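Long-range contact in adhesion and penetration protein autotransporter (Haemophilus influenzae, PDB 3SYJ), which promotes bacterial adherence, invasion and aggregation as a self-associating autotransporter adhesin, and is probably also a serine protease: residues G857-L871 and S882-T896. Sequence-based numbering, arbitrary orientation.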
loop_
_atom_site.group_PDB
_atom_site.type_symbol
_atom_site.label_atom_id
_atom_site.label_comp_id
_atom_site.label_asym_id
_atom_site.label_seq_id
_atom_site.Cartn_x
_atom_site.Cartn_y
_atom_site.Cartn_z
ATOM N N GLY A 857 -18.973 5.341 17.694
ATOM C CA GLY A 857 -20.179 6.147 17.653
ATOM C C GLY A 857 -21.387 5.349 18.079
ATOM O O GLY A 857 -21.299 4.537 18.993
ATOM N N LYS A 858 -22.515 5.572 17.413
ATOM C CA LYS A 858 -23.741 4.853 17.741
ATOM C C LYS A 858 -23.935 3.588 16.912
ATOM O O LYS A 858 -24.000 3.644 15.685
ATOM C CB LYS A 858 -24.968 5.758 17.584
ATOM C CG LYS A 858 -26.297 5.020 17.750
ATOM C CD LYS A 858 -27.490 5.929 17.494
ATOM C CE LYS A 858 -27.740 6.867 18.665
ATOM N NZ LYS A 858 -28.829 7.851 18.376
ATOM N N LEU A 859 -24.017 2.450 17.592
ATOM C CA LEU A 859 -24.489 1.225 16.970
ATOM C C LEU A 859 -25.990 1.190 17.202
ATOM O O LEU A 859 -26.466 1.654 18.237
ATOM C CB LEU A 859 -23.828 -0.003 17.599
ATOM C CG LEU A 859 -24.608 -1.320 17.473
ATOM C CD1 LEU A 859 -24.518 -1.889 16.065
ATOM C CD2 LEU A 859 -24.113 -2.337 18.477
ATOM N N SER A 860 -26.736 0.661 16.238
ATOM C CA SER A 860 -28.187 0.583 16.360
ATOM C C SER A 860 -28.780 -0.404 15.366
ATOM O O SER A 860 -28.125 -0.808 14.403
ATOM C CB SER A 860 -28.823 1.963 16.170
ATOM O OG SER A 860 -28.571 2.468 14.870
ATOM N N GLY A 861 -30.026 -0.792 15.614
ATOM C CA GLY A 861 -30.725 -1.719 14.744
ATOM C C GLY A 861 -30.775 -3.114 15.331
ATOM O O GLY A 861 -30.828 -3.283 16.548
ATOM N N GLN A 862 -30.751 -4.114 14.457
ATOM C CA GLN A 862 -30.793 -5.506 14.881
ATOM C C GLN A 862 -30.058 -6.404 13.883
ATOM O O GLN A 862 -30.011 -6.112 12.688
ATOM C CB GLN A 862 -32.246 -5.970 15.075
ATOM C CG GLN A 862 -32.998 -6.319 13.796
ATOM C CD GLN A 862 -32.710 -7.732 13.299
ATOM O OE1 GLN A 862 -32.218 -8.584 14.044
ATOM N NE2 GLN A 862 -33.018 -7.984 12.033
ATOM N N GLY A 863 -29.486 -7.493 14.382
ATOM C CA GLY A 863 -28.736 -8.411 13.547
ATOM C C GLY A 863 -27.967 -9.424 14.372
ATOM O O GLY A 863 -28.295 -9.666 15.534
ATOM N N THR A 864 -26.934 -10.012 13.777
ATOM C CA THR A 864 -26.147 -11.036 14.450
ATOM C C THR A 864 -24.665 -10.703 14.418
ATOM O O THR A 864 -24.169 -10.174 13.427
ATOM C CB THR A 864 -26.347 -12.410 13.783
ATOM O OG1 THR A 864 -27.711 -12.826 13.936
ATOM C CG2 THR A 864 -25.419 -13.458 14.403
ATOM N N PHE A 865 -23.964 -11.002 15.510
ATOM C CA PHE A 865 -22.506 -10.980 15.524
ATOM C C PHE A 865 -21.987 -12.399 15.758
ATOM O O PHE A 865 -22.410 -13.067 16.698
ATOM C CB PHE A 865 -21.979 -10.052 16.618
ATOM C CG PHE A 865 -22.223 -8.585 16.358
ATOM C CD1 PHE A 865 -21.354 -7.851 15.565
ATOM C CD2 PHE A 865 -23.306 -7.936 16.929
ATOM C CE1 PHE A 865 -21.572 -6.500 15.337
ATOM C CE2 PHE A 865 -23.527 -6.588 16.704
ATOM C CZ PHE A 865 -22.660 -5.870 15.908
ATOM N N GLN A 866 -21.084 -12.860 14.895
ATOM C CA GLN A 866 -20.487 -14.189 15.034
ATOM C C GLN A 866 -19.077 -14.110 15.618
ATOM O O GLN A 866 -18.203 -13.432 15.072
ATOM C CB GLN A 866 -20.469 -14.918 13.687
ATOM C CG GLN A 866 -21.852 -15.201 13.134
ATOM C CD GLN A 866 -21.832 -16.005 11.843
ATOM O OE1 GLN A 866 -20.915 -15.889 11.033
ATOM N NE2 GLN A 866 -22.863 -16.818 11.642
ATOM N N PHE A 867 -18.870 -14.804 16.736
ATOM C CA PHE A 867 -17.608 -14.766 17.469
ATOM C C PHE A 867 -16.848 -16.082 17.363
ATOM O O PHE A 867 -17.450 -17.152 17.230
ATOM C CB PHE A 867 -17.864 -14.499 18.955
ATOM C CG PHE A 867 -18.130 -13.060 19.287
ATOM C CD1 PHE A 867 -17.198 -12.316 19.992
ATOM C CD2 PHE A 867 -19.320 -12.455 18.915
ATOM C CE1 PHE A 867 -17.446 -10.989 20.313
ATOM C CE2 PHE A 867 -19.571 -11.130 19.228
ATOM C CZ PHE A 867 -18.635 -10.399 19.927
ATOM N N THR A 868 -15.522 -15.997 17.421
ATOM C CA THR A 868 -14.702 -17.162 17.712
ATOM C C THR A 868 -14.049 -16.920 19.065
ATOM O O THR A 868 -13.888 -15.771 19.486
ATOM C CB THR A 868 -13.610 -17.415 16.645
ATOM O OG1 THR A 868 -12.649 -16.354 16.668
ATOM C CG2 THR A 868 -14.221 -17.527 15.253
ATOM N N SER A 869 -13.675 -17.995 19.750
ATOM C CA SER A 869 -13.059 -17.864 21.065
ATOM C C SER A 869 -12.215 -19.074 21.456
ATOM O O SER A 869 -12.335 -20.150 20.872
ATOM C CB SER A 869 -14.136 -17.643 22.126
ATOM O OG SER A 869 -14.870 -18.837 22.351
ATOM N N SER A 870 -11.357 -18.866 22.451
ATOM C CA SER A 870 -10.645 -19.943 23.122
ATOM C C SER A 870 -10.843 -19.788 24.617
ATOM O O SER A 870 -10.079 -19.086 25.277
ATOM C CB SER A 870 -9.150 -19.912 22.802
ATOM O OG SER A 870 -8.462 -20.912 23.538
ATOM N N LEU A 871 -11.876 -20.434 25.149
ATOM C CA LEU A 871 -12.182 -20.339 26.570
ATOM C C LEU A 871 -11.008 -20.818 27.411
ATOM O O LEU A 871 -10.841 -20.389 28.554
ATOM C CB LEU A 871 -13.451 -21.128 26.914
ATOM C CG LEU A 871 -14.777 -20.426 26.592
ATOM C CD1 LEU A 871 -15.966 -21.341 26.841
ATOM C CD2 LEU A 871 -14.914 -19.145 27.405
ATOM N N SER A 882 -19.819 1.924 22.577
ATOM C CA SER A 882 -19.853 3.142 23.373
ATOM C C SER A 882 -21.154 3.215 24.165
ATOM O O SER A 882 -21.948 2.275 24.161
ATOM C CB SER A 882 -19.745 4.364 22.466
ATOM O OG SER A 882 -20.967 4.576 21.775
ATOM N N ASN A 883 -21.373 4.338 24.836
ATOM C CA ASN A 883 -22.611 4.547 25.572
ATOM C C ASN A 883 -23.824 4.643 24.657
ATOM O O ASN A 883 -24.950 4.380 25.079
ATOM C CB ASN A 883 -22.512 5.798 26.443
ATOM C CG ASN A 883 -21.935 5.504 27.815
ATOM O OD1 ASN A 883 -21.072 6.233 28.310
ATOM N ND2 ASN A 883 -22.407 4.425 28.437
ATOM N N ASP A 884 -23.587 5.014 23.402
ATOM C CA ASP A 884 -24.667 5.191 22.433
ATOM C C ASP A 884 -25.235 3.882 21.884
ATOM O O ASP A 884 -26.334 3.866 21.331
ATOM C CB ASP A 884 -24.217 6.089 21.280
ATOM C CG ASP A 884 -24.493 7.558 21.542
ATOM O OD1 ASP A 884 -24.491 8.349 20.572
ATOM O OD2 ASP A 884 -24.718 7.919 22.719
ATOM N N ALA A 885 -24.495 2.788 22.028
ATOM C CA ALA A 885 -24.962 1.498 21.529
ATOM C C ALA A 885 -26.394 1.182 21.985
ATOM O O ALA A 885 -26.817 1.604 23.062
ATOM C CB ALA A 885 -24.010 0.398 21.946
ATOM N N GLU A 886 -27.130 0.443 21.158
ATOM C CA GLU A 886 -28.511 0.064 21.454
ATOM C C GLU A 886 -29.036 -0.874 20.374
ATOM O O GLU A 886 -28.445 -0.978 19.303
ATOM C CB GLU A 886 -29.404 1.303 21.544
ATOM C CG GLU A 886 -29.681 1.981 20.207
ATOM C CD GLU A 886 -30.353 3.338 20.362
ATOM O OE1 GLU A 886 -30.527 3.788 21.515
ATOM O OE2 GLU A 886 -30.703 3.959 19.333
ATOM N N GLY A 887 -30.142 -1.556 20.654
ATOM C CA GLY A 887 -30.728 -2.478 19.692
ATOM C C GLY A 887 -30.785 -3.913 20.180
ATOM O O GLY A 887 -30.372 -4.213 21.297
ATOM N N ASP A 888 -31.305 -4.803 19.338
ATOM C CA ASP A 888 -31.415 -6.222 19.679
ATOM C C ASP A 888 -30.527 -7.096 18.799
ATOM O O ASP A 888 -30.679 -7.127 17.578
ATOM C CB ASP A 888 -32.865 -6.699 19.577
ATOM C CG ASP A 888 -33.656 -6.431 20.843
ATOM O OD1 ASP A 888 -34.374 -7.352 21.293
ATOM O OD2 ASP A 888 -33.555 -5.311 21.393
ATOM N N TYR A 889 -29.612 -7.826 19.424
ATOM C CA TYR A 889 -28.648 -8.607 18.663
ATOM C C TYR A 889 -28.495 -10.036 19.159
ATOM O O TYR A 889 -28.743 -10.340 20.326
ATOM C CB TYR A 889 -27.299 -7.892 18.648
ATOM C CG TYR A 889 -27.425 -6.457 18.200
ATOM C CD1 TYR A 889 -27.544 -6.143 16.852
ATOM C CD2 TYR A 889 -27.455 -5.420 19.122
ATOM C CE1 TYR A 889 -27.672 -4.839 16.431
ATOM C CE2 TYR A 889 -27.583 -4.109 18.713
ATOM C CZ TYR A 889 -27.691 -3.825 17.364
ATOM O OH TYR A 889 -27.822 -2.524 16.942
ATOM N N ILE A 890 -28.103 -10.914 18.247
ATOM C CA ILE A 890 -27.828 -12.298 18.586
ATOM C C ILE A 890 -26.324 -12.503 18.587
ATOM O O ILE A 890 -25.624 -12.028 17.692
ATOM C CB ILE A 890 -28.482 -13.261 17.589
ATOM C CG1 ILE A 890 -30.000 -13.258 17.777
ATOM C CG2 ILE A 890 -27.921 -14.666 17.756
ATOM C CD1 ILE A 890 -30.746 -14.114 16.779
ATOM N N LEU A 891 -25.830 -13.185 19.613
ATOM C CA LEU A 891 -24.420 -13.530 19.698
ATOM C C LEU A 891 -24.235 -15.011 19.435
ATOM O O LEU A 891 -24.830 -15.849 20.106
ATOM C CB LEU A 891 -23.851 -13.169 21.071
ATOM C CG LEU A 891 -23.127 -11.828 21.183
ATOM C CD1 LEU A 891 -23.941 -10.723 20.536
ATOM C CD2 LEU A 891 -22.821 -11.498 22.636
ATOM N N SER A 892 -23.411 -15.331 18.448
ATOM C CA SER A 892 -23.101 -16.715 18.143
ATOM C C SER A 892 -21.619 -16.936 18.386
ATOM O O SER A 892 -20.787 -16.151 17.938
ATOM C CB SER A 892 -23.462 -17.038 16.697
ATOM O OG SER A 892 -23.450 -18.436 16.484
ATOM N N VAL A 893 -21.286 -17.999 19.108
ATOM C CA VAL A 893 -19.899 -18.225 19.497
ATOM C C VAL A 893 -19.401 -19.599 19.078
ATOM O O VAL A 893 -20.061 -20.611 19.336
ATOM C CB VAL A 893 -19.698 -18.067 21.020
ATOM C CG1 VAL A 893 -18.265 -18.411 21.404
ATOM C CG2 VAL A 893 -20.054 -16.658 21.460
ATOM N N ARG A 894 -18.245 -19.620 18.416
ATOM C CA ARG A 894 -17.547 -20.864 18.108
ATOM C C ARG A 894 -16.241 -20.936 18.882
ATOM O O ARG A 894 -15.370 -20.085 18.735
ATOM C CB ARG A 894 -17.318 -21.023 16.603
ATOM C CG ARG A 894 -18.568 -21.426 15.835
ATOM C CD ARG A 894 -18.271 -21.724 14.377
ATOM N NE ARG A 894 -19.488 -21.661 13.577
ATOM C CZ ARG A 894 -20.256 -22.705 13.296
ATOM N NH1 ARG A 894 -19.919 -23.917 13.728
ATOM N NH2 ARG A 894 -21.354 -22.536 12.572
ATOM N N ASN A 895 -16.096 -21.951 19.738
ATOM C CA ASN A 895 -14.986 -22.083 20.680
ATOM C C ASN A 895 -14.135 -23.238 20.350
ATOM O O ASN A 895 -14.623 -24.248 19.935
ATOM C CB ASN A 895 -15.496 -22.287 22.123
ATOM C CG ASN A 895 -14.376 -22.267 23.182
ATOM O OD1 ASN A 895 -13.844 -21.241 23.491
ATOM N ND2 ASN A 895 -14.074 -23.407 23.755
ATOM N N THR A 896 -12.845 -23.075 20.565
ATOM C CA THR A 896 -11.878 -24.131 20.479
ATOM C C THR A 896 -10.969 -23.949 21.649
ATOM O O THR A 896 -11.085 -22.986 22.331
ATOM C CB THR A 896 -11.052 -24.019 19.221
ATOM O OG1 THR A 896 -10.537 -22.702 19.079
ATOM C CG2 THR A 896 -11.873 -24.374 18.023
HETATM O O HOH W 1 -21.159 1.956 19.878
#
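Strands 862-870 and 887-895 pair in parallel, in register from Gln862 beside Asp888 to Ser869 beside Asn895, near the C-terminal end of the beta-helix of the passenger domain. Gly863, Phe865, Phe867 and Ser869 each bond through both backbone N and O to the residues flanking their partners, weakly at Gly863 N. The central ones are nearly straight, as at Ser892 N to Phe865 O (3.0 Å, 172°).

Tyr889, Leu891 and Val893 share one face with Phe865 and Phe867. CE2 of Phe865 lies over one face of the Tyr889 ring, 4.0 Å from its CD1. The side chains run side by side, with their ring planes at 59°. CE2 of Phe867 reaches CG of Leu891 at 4.1 Å, and CB of Phe867 meets CG2 of Val893. Leu859 approaches Tyr889 from the opposite direction, with CD2 3.9 Å from ring atom CE2. In this right-handed beta-helix, as in pertactin, such parallel pairs join successive coils, and this face looks into the core. Both phenylalanines also touch Leu879 of strand 875-881.

The far end is closed by Asn895. Its CG stands anti to the backbone N (chi1 -173°), which carries OD1 across to the partner strand. There OD1 accepts in its carbonyl plane from Ser869 OG at 2.9 Å and Leu871 N at 2.7 Å. Two lone-pair bonds thus fix the amide beside the end of strand 862-870.

Before the corner at Gly861, Ser882 OG donates to Gly857 O (2.8 Å). It also accepts from Asp884 N, which makes an ST turn. A water also links Gly857 O to Ser882 N.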